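PDB 3K49: mRNA-binding protein PUF3 from Saccharomyces cerevisiae, which binds the 3'-UTR of target mRNAs, mostly encoding mitochondrial proteins, localizes them near mitochondria, and promotes deadenylation and decay of COX17 mRNA. Local coordinates for residues K156-I161 and C187-R192; D139-M144 and L166-S171. All coordinates share one frame; numbering follows the deposited sequence.

Interaction 1. Residues K156-I161 and C187-R192. With nucleotides of chain B.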
loop_
_atom_site.group_PDB
_atom_site.type_symbol
_atom_site.label_atom_id
_atom_site.label_comp_id
_atom_site.label_asym_id
_atom_site.label_seq_id
_atom_site.Cartn_x
_atom_site.Cartn_y
_atom_site.Cartn_z
ATOM N N LYS A 156 5.400 -9.293 3.171
ATOM C CA LYS A 156 6.745 -9.259 3.708
ATOM C C LYS A 156 7.630 -10.309 3.026
ATOM O O LYS A 156 8.778 -10.028 2.636
ATOM C CB LYS A 156 6.701 -9.478 5.225
ATOM C CG LYS A 156 8.059 -9.337 5.907
ATOM C CD LYS A 156 8.722 -7.989 5.619
ATOM C CE LYS A 156 7.986 -6.880 6.336
ATOM N NZ LYS A 156 8.778 -5.635 6.416
ATOM N N ALA A 157 7.091 -11.517 2.882
ATOM C CA ALA A 157 7.799 -12.583 2.174
ATOM C C ALA A 157 8.136 -12.178 0.729
ATOM O O ALA A 157 9.258 -12.392 0.244
ATOM C CB ALA A 157 7.015 -13.869 2.206
ATOM N N ILE A 158 7.185 -11.567 0.038
ATOM C CA ILE A 158 7.477 -11.098 -1.324
ATOM C C ILE A 158 8.575 -10.015 -1.365
ATOM O O ILE A 158 9.373 -9.962 -2.299
ATOM C CB ILE A 158 6.208 -10.580 -2.038
ATOM C CG1 ILE A 158 5.208 -11.719 -2.226
ATOM C CG2 ILE A 158 6.564 -9.952 -3.372
ATOM C CD1 ILE A 158 3.834 -11.263 -2.441
ATOM N N GLU A 159 8.612 -9.165 -0.342
ATOM C CA GLU A 159 9.588 -8.085 -0.261
ATOM C C GLU A 159 10.992 -8.569 0.091
ATOM O O GLU A 159 11.985 -7.959 -0.326
ATOM C CB GLU A 159 9.129 -7.035 0.757
ATOM C CG GLU A 159 7.923 -6.246 0.291
ATOM C CD GLU A 159 7.195 -5.581 1.429
ATOM O OE1 GLU A 159 7.814 -5.418 2.505
ATOM O OE2 GLU A 159 6.004 -5.235 1.247
ATOM N N THR A 160 11.075 -9.658 0.852
ATOM C CA THR A 160 12.360 -10.116 1.400
ATOM C C THR A 160 12.965 -11.319 0.668
ATOM O O THR A 160 14.148 -11.626 0.850
ATOM C CB THR A 160 12.249 -10.472 2.915
ATOM O OG1 THR A 160 11.337 -11.572 3.092
ATOM C CG2 THR A 160 11.772 -9.263 3.742
ATOM N N ILE A 161 12.163 -12.013 -0.141
ATOM C CA ILE A 161 12.649 -13.220 -0.813
ATOM C C ILE A 161 12.502 -13.092 -2.321
ATOM O O ILE A 161 11.480 -12.605 -2.796
ATOM C CB ILE A 161 11.918 -14.492 -0.321
ATOM C CG1 ILE A 161 12.013 -14.613 1.195
ATOM C CG2 ILE A 161 12.495 -15.735 -0.985
ATOM C CD1 ILE A 161 11.019 -15.604 1.806
ATOM N N CYS A 187 -5.452 -6.811 -3.248
ATOM C CA CYS A 187 -4.918 -5.812 -4.152
ATOM C C CYS A 187 -3.512 -5.372 -3.726
ATOM O O CYS A 187 -2.679 -5.008 -4.564
ATOM C CB CYS A 187 -5.876 -4.627 -4.329
ATOM S SG CYS A 187 -6.165 -3.587 -2.903
ATOM N N ARG A 188 -3.248 -5.421 -2.428
ATOM C CA ARG A 188 -1.913 -5.150 -1.904
ATOM C C ARG A 188 -0.918 -6.210 -2.377
ATOM O O ARG A 188 0.171 -5.890 -2.868
ATOM C CB ARG A 188 -1.940 -5.098 -0.370
ATOM C CG ARG A 188 -2.801 -3.970 0.167
ATOM C CD ARG A 188 -2.208 -2.569 -0.124
ATOM N NE ARG A 188 -2.860 -1.582 0.732
ATOM C CZ ARG A 188 -2.473 -0.319 0.889
ATOM N NH1 ARG A 188 -1.423 0.152 0.234
ATOM N NH2 ARG A 188 -3.146 0.477 1.718
ATOM N N VAL A 189 -1.295 -7.475 -2.212
ATOM C CA VAL A 189 -0.474 -8.585 -2.681
ATOM C C VAL A 189 -0.241 -8.488 -4.183
ATOM O O VAL A 189 0.895 -8.590 -4.647
ATOM C CB VAL A 189 -1.099 -9.942 -2.325
ATOM C CG1 VAL A 189 -0.373 -11.067 -3.016
ATOM C CG2 VAL A 189 -1.079 -10.137 -0.822
ATOM N N ILE A 190 -1.313 -8.263 -4.936
ATOM C CA ILE A 190 -1.208 -8.122 -6.375
ATOM C C ILE A 190 -0.213 -7.007 -6.710
ATOM O O ILE A 190 0.672 -7.176 -7.546
ATOM C CB ILE A 190 -2.581 -7.823 -7.021
ATOM C CG1 ILE A 190 -3.518 -9.022 -6.856
ATOM C CG2 ILE A 190 -2.400 -7.435 -8.488
ATOM C CD1 ILE A 190 -2.848 -10.338 -7.174
ATOM N N GLN A 191 -0.355 -5.870 -6.043
ATOM C CA GLN A 191 0.577 -4.781 -6.245
ATOM C C GLN A 191 2.036 -5.203 -5.964
ATOM O O GLN A 191 2.957 -4.772 -6.669
ATOM C CB GLN A 191 0.152 -3.558 -5.424
ATOM C CG GLN A 191 -1.111 -2.897 -5.990
ATOM C CD GLN A 191 -1.635 -1.729 -5.159
ATOM O OE1 GLN A 191 -0.950 -0.725 -4.954
ATOM N NE2 GLN A 191 -2.876 -1.850 -4.705
ATOM N N ARG A 192 2.248 -6.060 -4.965
ATOM C CA ARG A 192 3.606 -6.511 -4.673
ATOM C C ARG A 192 4.078 -7.512 -5.718
ATOM O O ARG A 192 5.235 -7.462 -6.150
ATOM C CB ARG A 192 3.730 -7.105 -3.263
ATOM C CG ARG A 192 3.701 -6.070 -2.172
ATOM C CD ARG A 192 4.997 -5.301 -2.160
ATOM N NE ARG A 192 5.071 -4.383 -1.024
ATOM C CZ ARG A 192 4.865 -3.071 -1.105
ATOM N NH1 ARG A 192 4.570 -2.518 -2.272
ATOM N NH2 ARG A 192 4.953 -2.310 -0.019
ATOM P P A B 6 -9.345 5.818 2.584
ATOM O OP1 A B 6 -9.908 5.940 3.951
ATOM O OP2 A B 6 -8.174 6.649 2.202
ATOM O "O5'" A B 6 -8.946 4.291 2.347
ATOM C "C5'" A B 6 -9.939 3.278 2.336
ATOM C "C4'" A B 6 -9.311 1.932 2.018
ATOM O "O4'" A B 6 -8.692 1.958 0.705
ATOM C "C3'" A B 6 -8.164 1.477 2.916
ATOM O "O3'" A B 6 -8.660 0.970 4.154
ATOM C "C2'" A B 6 -7.538 0.377 2.063
ATOM O "O2'" A B 6 -8.267 -0.832 2.108
ATOM C "C1'" A B 6 -7.671 0.963 0.666
ATOM N N9 A B 6 -6.451 1.577 0.152
ATOM C C8 A B 6 -5.956 2.831 0.419
ATOM N N7 A B 6 -4.843 3.106 -0.224
ATOM C C5 A B 6 -4.593 1.950 -0.956
ATOM C C6 A B 6 -3.559 1.604 -1.856
ATOM N N6 A B 6 -2.548 2.426 -2.161
ATOM N N1 A B 6 -3.603 0.384 -2.425
ATOM C C2 A B 6 -4.618 -0.434 -2.098
ATOM N N3 A B 6 -5.641 -0.227 -1.263
ATOM C C4 A B 6 -5.567 1.000 -0.724
ATOM P P A B 7 -7.760 1.069 5.481
ATOM O OP1 A B 7 -8.659 0.929 6.651
ATOM O OP2 A B 7 -6.900 2.269 5.356
ATOM O "O5'" A B 7 -6.847 -0.243 5.412
ATOM C "C5'" A B 7 -7.447 -1.479 5.061
ATOM C "C4'" A B 7 -6.657 -2.661 5.599
ATOM O "O4'" A B 7 -5.531 -2.936 4.732
ATOM C "C3'" A B 7 -6.089 -2.629 7.019
ATOM O "O3'" A B 7 -6.350 -3.903 7.594
ATOM C "C2'" A B 7 -4.584 -2.575 6.760
ATOM O "O2'" A B 7 -3.770 -3.115 7.803
ATOM C "C1'" A B 7 -4.525 -3.481 5.537
ATOM N N9 A B 7 -3.277 -3.538 4.783
ATOM C C8 A B 7 -2.703 -4.677 4.290
ATOM N N7 A B 7 -1.574 -4.469 3.658
ATOM C C5 A B 7 -1.400 -3.100 3.738
ATOM C C6 A B 7 -0.389 -2.260 3.260
ATOM N N6 A B 7 0.652 -2.709 2.560
ATOM N N1 A B 7 -0.502 -0.937 3.518
ATOM C C2 A B 7 -1.578 -0.495 4.200
ATOM N N3 A B 7 -2.607 -1.191 4.684
ATOM C C4 A B 7 -2.447 -2.503 4.420
#
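Ile-158 and Glu-159 of helix 150-160 meet Val-189 and Arg-192 of helix 186-196. Ile-158 supplies the apolar part. Its CG2 branch lies 4.0 Å from CB of Arg-192. Its CD1 reaches CG1 of Val-189 at 4.3 Å. Glu-159 runs out extended beyond CG, and OE2 meets NE of Arg-192 in a salt bridge of 2.6 Å. The N-H points almost straight at the oxygen (166°). OE2 sits at the guanidinium edge, in its plane, but it is approached on its anti side, from somewhat out of the carboxylate plane, and the two planes are turned 61° apart. A second bond, from Arg-192 NH2 to the same oxygen, is weak. Thr-160 turns back on its own helix: OG1 donates to Lys-156 O at 3.0 Å, from above the carbonyl plane.

The RNA is met by other residues of helix 186-196. Gln-191 NE2 donates to N1 of A6 of chain B at 3.3 Å. Cys-187 SG stands 3.6 Å from C2 of the same base. The Arg-188 guanidinium is layered between two bases, with N1 of A7 of chain B over one face and C6 of A6 over the other. Together these three side chains form the base-reading arrangement of a Pumilio repeat. A serine at Arg-188 would probably leave the two adenines without the flat group between them.

Segments 156-160 and 187-192 run nearly parallel, 9° apart, their axes 10.3 Å from each other at closest approach. Ile-158 also packs on Leu-193 and Phe-196. Helix 127-134 lies against Ala-157 and Ile-161, and helix 222-230 against Cys-187 and Gln-191.

Interaction 2. Residues D139-M144 and L166-S171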
loop_
_atom_site.group_PDB
_atom_site.type_symbol
_atom_site.label_atom_id
_atom_site.label_comp_id
_atom_site.label_asym_id
_atom_site.label_seq_id
_atom_site.Cartn_x
_atom_site.Cartn_y
_atom_site.Cartn_z
ATOM N N ASP A 139 0.938 -24.184 0.925
ATOM C CA ASP A 139 -0.375 -24.721 0.594
ATOM C C ASP A 139 -1.502 -23.908 1.191
ATOM O O ASP A 139 -2.661 -24.340 1.175
ATOM C CB ASP A 139 -0.504 -26.145 1.116
ATOM C CG ASP A 139 0.508 -27.068 0.511
ATOM O OD1 ASP A 139 0.365 -27.408 -0.686
ATOM O OD2 ASP A 139 1.448 -27.444 1.237
ATOM N N SER A 140 -1.170 -22.735 1.718
ATOM C CA SER A 140 -2.142 -21.953 2.478
ATOM C C SER A 140 -2.149 -20.517 2.007
ATOM O O SER A 140 -2.668 -19.630 2.688
ATOM C CB SER A 140 -1.820 -22.002 3.971
ATOM O OG SER A 140 -1.610 -23.328 4.405
ATOM N N VAL A 141 -1.581 -20.303 0.825
ATOM C CA VAL A 141 -1.406 -18.967 0.284
ATOM C C VAL A 141 -2.696 -18.169 0.207
ATOM O O VAL A 141 -2.776 -17.086 0.799
ATOM C CB VAL A 141 -0.714 -19.006 -1.069
ATOM C CG1 VAL A 141 -0.690 -17.619 -1.678
ATOM C CG2 VAL A 141 0.699 -19.551 -0.891
ATOM N N LEU A 142 -3.699 -18.695 -0.502
ATOM C CA LEU A 142 -5.020 -18.042 -0.564
ATOM C C LEU A 142 -5.578 -17.746 0.832
ATOM O O LEU A 142 -6.054 -16.636 1.103
ATOM C CB LEU A 142 -6.041 -18.862 -1.381
ATOM C CG LEU A 142 -5.952 -18.772 -2.906
ATOM C CD1 LEU A 142 -6.904 -19.762 -3.541
ATOM C CD2 LEU A 142 -6.238 -17.355 -3.388
ATOM N N GLN A 143 -5.524 -18.737 1.719
ATOM C CA GLN A 143 -5.943 -18.498 3.089
ATOM C C GLN A 143 -5.135 -17.370 3.737
ATOM O O GLN A 143 -5.698 -16.538 4.450
ATOM C CB GLN A 143 -5.862 -19.773 3.929
ATOM C CG GLN A 143 -6.258 -19.529 5.376
ATOM C CD GLN A 143 -5.970 -20.707 6.272
ATOM O OE1 GLN A 143 -5.471 -21.741 5.817
ATOM N NE2 GLN A 143 -6.286 -20.563 7.557
ATOM N N MET A 144 -3.829 -17.328 3.471
ATOM C CA MET A 144 -2.969 -16.309 4.081
ATOM C C MET A 144 -3.332 -14.896 3.614
ATOM O O MET A 144 -3.378 -13.962 4.422
ATOM C CB MET A 144 -1.490 -16.577 3.786
ATOM C CG MET A 144 -0.924 -17.870 4.351
ATOM S SD MET A 144 -0.893 -17.867 6.146
ATOM C CE MET A 144 -2.203 -19.030 6.519
ATOM N N LEU A 166 9.879 -18.318 -4.826
ATOM C CA LEU A 166 8.484 -18.352 -4.385
ATOM C C LEU A 166 7.457 -18.715 -5.472
ATOM O O LEU A 166 6.450 -18.014 -5.623
ATOM C CB LEU A 166 8.098 -16.980 -3.841
ATOM C CG LEU A 166 8.728 -16.436 -2.569
ATOM C CD1 LEU A 166 8.281 -14.985 -2.404
ATOM C CD2 LEU A 166 8.315 -17.280 -1.378
ATOM N N PRO A 167 7.679 -19.812 -6.217
ATOM C CA PRO A 167 6.790 -20.097 -7.359
ATOM C C PRO A 167 5.367 -20.369 -6.906
ATOM O O PRO A 167 4.409 -20.053 -7.611
ATOM C CB PRO A 167 7.372 -21.380 -7.962
ATOM C CG PRO A 167 8.719 -21.566 -7.300
ATOM C CD PRO A 167 8.632 -20.903 -5.965
ATOM N N PHE A 168 5.248 -20.946 -5.714
ATOM C CA PHE A 168 3.969 -21.406 -5.177
ATOM C C PHE A 168 2.995 -20.280 -4.838
ATOM O O PHE A 168 1.836 -20.532 -4.508
ATOM C CB PHE A 168 4.211 -22.256 -3.932
ATOM C CG PHE A 168 5.073 -21.589 -2.912
ATOM C CD1 PHE A 168 4.515 -20.779 -1.943
ATOM C CD2 PHE A 168 6.448 -21.764 -2.931
ATOM C CE1 PHE A 168 5.315 -20.154 -0.998
ATOM C CE2 PHE A 168 7.264 -21.149 -1.987
ATOM C CZ PHE A 168 6.700 -20.340 -1.018
ATOM N N ILE A 169 3.460 -19.039 -4.899
ATOM C CA ILE A 169 2.566 -17.926 -4.622
ATOM C C ILE A 169 1.632 -17.721 -5.816
ATOM O O ILE A 169 0.424 -17.936 -5.714
ATOM C CB ILE A 169 3.321 -16.629 -4.272
ATOM C CG1 ILE A 169 4.032 -16.785 -2.929
ATOM C CG2 ILE A 169 2.336 -15.468 -4.182
ATOM C CD1 ILE A 169 4.552 -15.486 -2.359
ATOM N N LEU A 170 2.199 -17.344 -6.955
ATOM C CA LEU A 170 1.394 -17.115 -8.153
ATOM C C LEU A 170 0.673 -18.376 -8.623
ATOM O O LEU A 170 -0.493 -18.323 -9.017
ATOM C CB LEU A 170 2.238 -16.538 -9.291
ATOM C CG LEU A 170 1.383 -15.771 -10.288
ATOM C CD1 LEU A 170 0.657 -14.664 -9.557
ATOM C CD2 LEU A 170 2.225 -15.211 -11.399
ATOM N N SER A 171 1.361 -19.512 -8.565
ATOM C CA SER A 171 0.775 -20.764 -9.015
ATOM C C SER A 171 -0.484 -21.080 -8.221
ATOM O O SER A 171 -1.349 -21.808 -8.697
ATOM C CB SER A 171 1.784 -21.905 -8.902
ATOM O OG SER A 171 1.805 -22.447 -7.593
#
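Val-141 reaches Phe-168 and Ile-169 with a different methyl for each. Its chi1 of 173° sets CG1 anti to the backbone N and CG2 anti to the carbonyl carbon. The fork therefore straddles two successive residues of the other segment. Phe-168 has CG between its backbone N and carbonyl carbon (chi1 52°), and this rotamer brings one ring edge to the valine.

CG2 of Val-141 lies 4.1 Å from CD1 of Phe-168. The methyl is near the ring plane, so it meets the edge and not a face. The two side chains cross at about a right angle. The same CG2 also lies 3.9 Å from the backbone O of Phe-168. CG1 takes the other partner: CG2 of Ile-169 is 4.5 Å away, and the backbone O of Ile-169 is 4.2 Å away.

The contact joins the start of helix 141-146 to helix 167-173. Both segments, 139-144 and 166-171, lie in Pumilio repeat 4. Ile-169 packs on Ile-158 of helix 150-160, and Met-144 packs on Ile-154 of the same helix. Phe-168 also touches Ser-138, and its backbone O accepts a hydrogen bond from Ser-172 OG.

No hydrogen bond or ion pair crosses between 139-144 and 166-171. The methyl contacts are loose and bury a modest 123 Å². Cohesion between the two segments probably rests on van der Waals contacts of the valine methyls with apolar side chains and backbone oxygens, without the directional grip of a polar bond.

The centres of interaction 1 and interaction 2 are 12 Å apart, and their segments alternate along the chain: 139-144, 156-161, 166-171, 187-192. Interaction 2 joins helix 141-146 to helix 167-173, through segments that both lie in Pumilio repeat 4. Interaction 1 joins segment 156-161 of that repeat to segment 187-192 of repeat 5. The two contacts touch directly, with Ile-158 CG1 3.8 Å from Ile-169 CD1. Ile-158 therefore ties the interior of one repeat to the junction with the next. Such links build the curved Pumilio domain. Interaction 1 includes RNA-binding side chains, while interaction 2 comes no nearer than about 9 Å to the RNA at its nearest atom.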